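Local coordinates for putative aspartate aminotransferase (Thermus thermophilus, PDB 1IUG), which is a pyridoxal-phosphate-dependent enzyme of the class-V aminotransferase family that probably transfers amino groups between amino acids such as aspartate and 2-oxo acids, at residues L37-T49 with V236-L250. Sequence-based numbering, arbitrary orientation.
Sequences LKARGLLREAFRT and VLAVAAVLEEVLPRL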
loop_
_atom_site.group_PDB
_atom_site.type_symbol
_atom_site.label_atom_id
_atom_site.label_comp_id
_atom_site.label_asym_id
_atom_site.label_seq_id
_atom_site.Cartn_x
_atom_site.Cartn_y
_atom_site.Cartn_z
ATOM N N LEU A 37 -7.875 -10.369 -12.347
ATOM C CA LEU A 37 -7.640 -11.777 -12.672
ATOM C C LEU A 37 -6.575 -11.903 -13.758
ATOM O O LEU A 37 -5.769 -12.832 -13.746
ATOM C CB LEU A 37 -8.931 -12.445 -13.148
ATOM C CG LEU A 37 -9.855 -12.969 -12.052
ATOM C CD1 LEU A 37 -11.167 -13.433 -12.661
ATOM C CD2 LEU A 37 -9.171 -14.107 -11.307
ATOM N N LYS A 38 -6.586 -10.959 -14.694
ATOM C CA LYS A 38 -5.622 -10.925 -15.787
ATOM C C LYS A 38 -4.222 -10.765 -15.184
ATOM O O LYS A 38 -3.299 -11.503 -15.519
ATOM C CB LYS A 38 -5.931 -9.739 -16.703
ATOM C CG LYS A 38 -5.773 -9.988 -18.199
ATOM C CD LYS A 38 -4.359 -10.393 -18.576
ATOM C CE LYS A 38 -4.196 -10.638 -20.081
ATOM N NZ LYS A 38 -5.446 -10.427 -20.876
ATOM N N ALA A 39 -4.075 -9.801 -14.278
ATOM C CA ALA A 39 -2.789 -9.553 -13.628
ATOM C C ALA A 39 -2.339 -10.778 -12.837
ATOM O O ALA A 39 -1.174 -11.157 -12.903
ATOM C CB ALA A 39 -2.880 -8.330 -12.724
ATOM N N ARG A 40 -3.275 -11.389 -12.105
ATOM C CA ARG A 40 -3.025 -12.595 -11.303
ATOM C C ARG A 40 -2.341 -13.630 -12.217
ATOM O O ARG A 40 -1.267 -14.153 -11.904
ATOM C CB ARG A 40 -4.359 -13.213 -10.851
ATOM C CG ARG A 40 -5.236 -12.515 -9.787
ATOM C CD ARG A 40 -4.631 -12.334 -8.403
ATOM N NE ARG A 40 -4.166 -13.580 -7.779
ATOM C CZ ARG A 40 -4.771 -14.771 -7.806
ATOM N NH1 ARG A 40 -5.931 -14.965 -8.424
ATOM N NH2 ARG A 40 -4.156 -15.808 -7.264
ATOM N N GLY A 41 -2.994 -13.903 -13.349
ATOM C CA GLY A 41 -2.511 -14.868 -14.321
ATOM C C GLY A 41 -1.165 -14.561 -14.942
ATOM O O GLY A 41 -0.363 -15.470 -15.160
ATOM N N LEU A 42 -0.919 -13.291 -15.243
ATOM C CA LEU A 42 0.352 -12.888 -15.834
ATOM C C LEU A 42 1.514 -13.005 -14.834
ATOM O O LEU A 42 2.609 -13.433 -15.194
ATOM C CB LEU A 42 0.248 -11.467 -16.391
ATOM C CG LEU A 42 -0.695 -11.316 -17.591
ATOM C CD1 LEU A 42 -0.869 -9.850 -17.935
ATOM C CD2 LEU A 42 -0.155 -12.097 -18.792
ATOM N N LEU A 43 1.267 -12.636 -13.583
ATOM C CA LEU A 43 2.291 -12.720 -12.539
ATOM C C LEU A 43 2.608 -14.188 -12.280
ATOM O O LEU A 43 3.718 -14.548 -11.887
ATOM C CB LEU A 43 1.792 -12.040 -11.263
ATOM C CG LEU A 43 1.823 -10.509 -11.303
ATOM C CD1 LEU A 43 0.880 -9.915 -10.271
ATOM C CD2 LEU A 43 3.250 -10.030 -11.085
ATOM N N ARG A 44 1.600 -15.018 -12.521
ATOM C CA ARG A 44 1.653 -16.467 -12.381
ATOM C C ARG A 44 2.709 -16.992 -13.355
ATOM O O ARG A 44 3.578 -17.780 -12.979
ATOM C CB ARG A 44 0.268 -16.994 -12.741
ATOM C CG ARG A 44 -0.401 -17.873 -11.728
ATOM C CD ARG A 44 0.347 -19.143 -11.468
ATOM N NE ARG A 44 0.050 -20.124 -12.513
ATOM C CZ ARG A 44 -1.172 -20.426 -12.957
ATOM N NH1 ARG A 44 -2.252 -19.828 -12.460
ATOM N NH2 ARG A 44 -1.319 -21.341 -13.907
ATOM N N GLU A 45 2.636 -16.525 -14.599
ATOM C CA GLU A 45 3.586 -16.907 -15.641
ATOM C C GLU A 45 4.961 -16.319 -15.345
ATOM O O GLU A 45 5.975 -16.979 -15.530
ATOM C CB GLU A 45 3.135 -16.385 -17.003
ATOM C CG GLU A 45 1.879 -17.009 -17.564
ATOM C CD GLU A 45 1.516 -16.431 -18.927
ATOM O OE1 GLU A 45 2.444 -16.104 -19.706
ATOM O OE2 GLU A 45 0.306 -16.297 -19.215
ATOM N N ALA A 46 4.982 -15.060 -14.920
ATOM C CA ALA A 46 6.225 -14.366 -14.604
ATOM C C ALA A 46 7.019 -15.082 -13.515
ATOM O O ALA A 46 8.243 -15.172 -13.600
ATOM C CB ALA A 46 5.936 -12.923 -14.193
ATOM N N PHE A 47 6.321 -15.599 -12.507
ATOM C CA PHE A 47 6.964 -16.309 -11.403
ATOM C C PHE A 47 7.298 -17.771 -11.712
ATOM O O PHE A 47 8.060 -18.401 -10.973
ATOM C CB PHE A 47 6.095 -16.251 -10.143
ATOM C CG PHE A 47 6.350 -15.050 -9.278
ATOM C CD1 PHE A 47 5.408 -14.027 -9.187
ATOM C CD2 PHE A 47 7.517 -14.958 -8.521
ATOM C CE1 PHE A 47 5.625 -12.936 -8.352
ATOM C CE2 PHE A 47 7.741 -13.870 -7.684
ATOM C CZ PHE A 47 6.796 -12.859 -7.598
ATOM N N ARG A 48 6.713 -18.311 -12.783
ATOM C CA ARG A 48 6.952 -19.700 -13.181
ATOM C C ARG A 48 6.472 -20.620 -12.065
ATOM O O ARG A 48 7.269 -21.315 -11.435
ATOM C CB ARG A 48 8.448 -19.955 -13.408
ATOM C CG ARG A 48 9.118 -19.174 -14.518
ATOM C CD ARG A 48 8.526 -19.448 -15.879
ATOM N NE ARG A 48 9.364 -18.886 -16.942
ATOM C CZ ARG A 48 10.606 -19.284 -17.218
ATOM N NH1 ARG A 48 11.181 -20.258 -16.515
ATOM N NH2 ARG A 48 11.283 -18.701 -18.203
ATOM N N THR A 49 5.176 -20.581 -11.787
ATOM C CA THR A 49 4.614 -21.420 -10.740
ATOM C C THR A 49 3.244 -21.951 -11.124
ATOM O O THR A 49 2.557 -21.384 -11.966
ATOM C CB THR A 49 4.515 -20.669 -9.377
ATOM O OG1 THR A 49 3.983 -21.554 -8.379
ATOM C CG2 THR A 49 3.609 -19.454 -9.481
ATOM N N VAL A 236 -2.486 -1.826 -10.601
ATOM C CA VAL A 236 -2.707 -3.180 -11.096
ATOM C C VAL A 236 -2.834 -3.138 -12.619
ATOM O O VAL A 236 -2.300 -4.007 -13.315
ATOM C CB VAL A 236 -3.970 -3.823 -10.456
ATOM C CG1 VAL A 236 -4.271 -5.172 -11.095
ATOM C CG2 VAL A 236 -3.757 -4.009 -8.962
ATOM N N LEU A 237 -3.505 -2.104 -13.129
ATOM C CA LEU A 237 -3.678 -1.913 -14.571
ATOM C C LEU A 237 -2.317 -1.751 -15.233
ATOM O O LEU A 237 -2.058 -2.330 -16.292
ATOM C CB LEU A 237 -4.520 -0.668 -14.857
ATOM C CG LEU A 237 -6.026 -0.862 -15.013
ATOM C CD1 LEU A 237 -6.732 0.489 -14.952
ATOM C CD2 LEU A 237 -6.309 -1.574 -16.333
ATOM N N ALA A 238 -1.465 -0.943 -14.602
ATOM C CA ALA A 238 -0.113 -0.687 -15.092
ATOM C C ALA A 238 0.717 -1.979 -15.121
ATOM O O ALA A 238 1.452 -2.232 -16.074
ATOM C CB ALA A 238 0.568 0.372 -14.221
ATOM N N VAL A 239 0.586 -2.791 -14.075
ATOM C CA VAL A 239 1.304 -4.062 -13.989
ATOM C C VAL A 239 0.861 -5.000 -15.115
ATOM O O VAL A 239 1.694 -5.613 -15.784
ATOM C CB VAL A 239 1.077 -4.749 -12.610
ATOM C CG1 VAL A 239 1.594 -6.189 -12.634
ATOM C CG2 VAL A 239 1.784 -3.958 -11.509
ATOM N N ALA A 240 -0.450 -5.089 -15.331
ATOM C CA ALA A 240 -1.012 -5.944 -16.374
ATOM C C ALA A 240 -0.530 -5.522 -17.770
ATOM O O ALA A 240 -0.088 -6.359 -18.559
ATOM C CB ALA A 240 -2.532 -5.920 -16.305
ATOM N N ALA A 241 -0.593 -4.220 -18.047
ATOM C CA ALA A 241 -0.159 -3.661 -19.330
ATOM C C ALA A 241 1.309 -3.958 -19.650
ATOM O O ALA A 241 1.643 -4.306 -20.782
ATOM C CB ALA A 241 -0.403 -2.154 -19.353
ATOM N N VAL A 242 2.185 -3.807 -18.658
ATOM C CA VAL A 242 3.609 -4.074 -18.853
ATOM C C VAL A 242 3.873 -5.563 -19.073
ATOM O O VAL A 242 4.603 -5.939 -19.993
ATOM C CB VAL A 242 4.462 -3.559 -17.661
ATOM C CG1 VAL A 242 5.881 -4.095 -17.744
ATOM C CG2 VAL A 242 4.495 -2.039 -17.667
ATOM N N LEU A 243 3.278 -6.406 -18.233
ATOM C CA LEU A 243 3.465 -7.849 -18.358
ATOM C C LEU A 243 2.966 -8.376 -19.698
ATOM O O LEU A 243 3.563 -9.289 -20.263
ATOM C CB LEU A 243 2.789 -8.596 -17.206
ATOM C CG LEU A 243 3.493 -8.482 -15.849
ATOM C CD1 LEU A 243 2.655 -9.147 -14.772
ATOM C CD2 LEU A 243 4.882 -9.108 -15.923
ATOM N N GLU A 244 1.885 -7.794 -20.211
ATOM C CA GLU A 244 1.335 -8.208 -21.500
ATOM C C GLU A 244 2.322 -7.984 -22.640
ATOM O O GLU A 244 2.358 -8.759 -23.592
ATOM C CB GLU A 244 0.030 -7.467 -21.806
ATOM C CG GLU A 244 -1.204 -8.125 -21.220
ATOM C CD GLU A 244 -2.471 -7.333 -21.485
ATOM O OE1 GLU A 244 -3.185 -7.014 -20.508
ATOM O OE2 GLU A 244 -2.755 -7.035 -22.666
ATOM N N GLU A 245 3.125 -6.928 -22.534
ATOM C CA GLU A 245 4.106 -6.612 -23.563
ATOM C C GLU A 245 5.441 -7.339 -23.389
ATOM O O GLU A 245 6.035 -7.795 -24.366
ATOM C CB GLU A 245 4.356 -5.102 -23.619
ATOM C CG GLU A 245 5.239 -4.691 -24.795
ATOM C CD GLU A 245 5.624 -3.226 -24.773
ATOM O OE1 GLU A 245 6.813 -2.932 -24.513
ATOM O OE2 GLU A 245 4.747 -2.372 -25.030
ATOM N N VAL A 246 5.898 -7.462 -22.146
ATOM C CA VAL A 246 7.179 -8.102 -21.860
ATOM C C VAL A 246 7.208 -9.630 -21.888
ATOM O O VAL A 246 8.135 -10.216 -22.443
ATOM C CB VAL A 246 7.762 -7.602 -20.509
ATOM C CG1 VAL A 246 9.013 -8.390 -20.138
ATOM C CG2 VAL A 246 8.096 -6.123 -20.606
ATOM N N LEU A 247 6.201 -10.267 -21.298
ATOM C CA LEU A 247 6.143 -11.727 -21.237
ATOM C C LEU A 247 6.340 -12.504 -22.549
ATOM O O LEU A 247 7.017 -13.538 -22.558
ATOM C CB LEU A 247 4.875 -12.180 -20.510
ATOM C CG LEU A 247 5.108 -12.872 -19.161
ATOM C CD1 LEU A 247 6.213 -12.191 -18.365
ATOM C CD2 LEU A 247 3.818 -12.900 -18.363
ATOM N N PRO A 248 5.749 -12.034 -23.666
ATOM C CA PRO A 248 5.931 -12.762 -24.930
ATOM C C PRO A 248 7.373 -12.693 -25.432
ATOM O O PRO A 248 7.818 -13.562 -26.182
ATOM C CB PRO A 248 4.976 -12.039 -25.880
ATOM C CG PRO A 248 3.902 -11.533 -24.964
ATOM C CD PRO A 248 4.716 -10.994 -23.819
ATOM N N ARG A 249 8.094 -11.659 -25.003
ATOM C CA ARG A 249 9.490 -11.447 -25.389
ATOM C C ARG A 249 10.392 -11.483 -24.155
ATOM O O ARG A 249 11.413 -10.796 -24.112
ATOM C CB ARG A 249 9.649 -10.078 -26.059
ATOM C CG ARG A 249 8.801 -9.837 -27.298
ATOM C CD ARG A 249 9.105 -10.834 -28.410
ATOM N NE ARG A 249 8.486 -10.438 -29.676
ATOM C CZ ARG A 249 8.086 -11.287 -30.619
ATOM N NH1 ARG A 249 8.234 -12.600 -30.451
ATOM N NH2 ARG A 249 7.540 -10.825 -31.737
ATOM N N LEU A 250 10.024 -12.291 -23.163
ATOM C CA LEU A 250 10.785 -12.384 -21.915
ATOM C C LEU A 250 12.286 -12.611 -22.076
ATOM O O LEU A 250 13.088 -11.856 -21.518
ATOM C CB LEU A 250 10.195 -13.458 -20.995
ATOM C CG LEU A 250 10.836 -13.556 -19.604
ATOM C CD1 LEU A 250 10.670 -12.240 -18.852
ATOM C CD2 LEU A 250 10.220 -14.700 -18.821
#
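Leu42 and Leu243 meet at the middle of this helix pair, the CD1 methyl of Leu243 lying 3.7 Å from CB of Leu42. The same methyl also reaches CG of Leu43 at 3.8 Å, so it sits between two consecutive residues of helix 30-47, while CD2 of Leu243 turns to the methyl of Ala46. With CG of Leu42 anti to the carbonyl carbon (chi1 -67°), the branch point lies beside the backbone N; CD1 rests 3.6 Å from O of Ala240 and also touches CG of Glu244, and CD2 heads for Leu247.

Leu247 lays its CD2 3.4 Å from the backbone O of Leu42 and also against the side chain of Glu45; its CD1 faces the methyl of Ala46. At the other end, Ala39 CB packs on Val236 CG1 at 3.8 Å, and the small side chains of Ala39 and Ala240 let their CA atoms come within 4.9 Å. On the solvent side, Lys38 crosses Glu244 at about a right angle, with NZ 4.1 Å from OE1, too long for a salt bridge. No hydrogen bond joins the two segments.

The axes pass 9.0 Å apart at 46°, and the backbones diverge from the alanine pair toward Leu247. Away from the annotated sites, the contact joins two helices of the large domain of a fold type I pyridoxal-phosphate enzyme. Helix 30-47 is seated on its seven-stranded mixed sheet: Leu43 touches strands 52-57 and 193-198, and Arg40, pointing away from helix 233-246, forms a salt bridge with Glu52. Val236 and Val239 touch Leu193 of strand 193-198, so helix 233-246 packs against the same sheet beside helix 30-47.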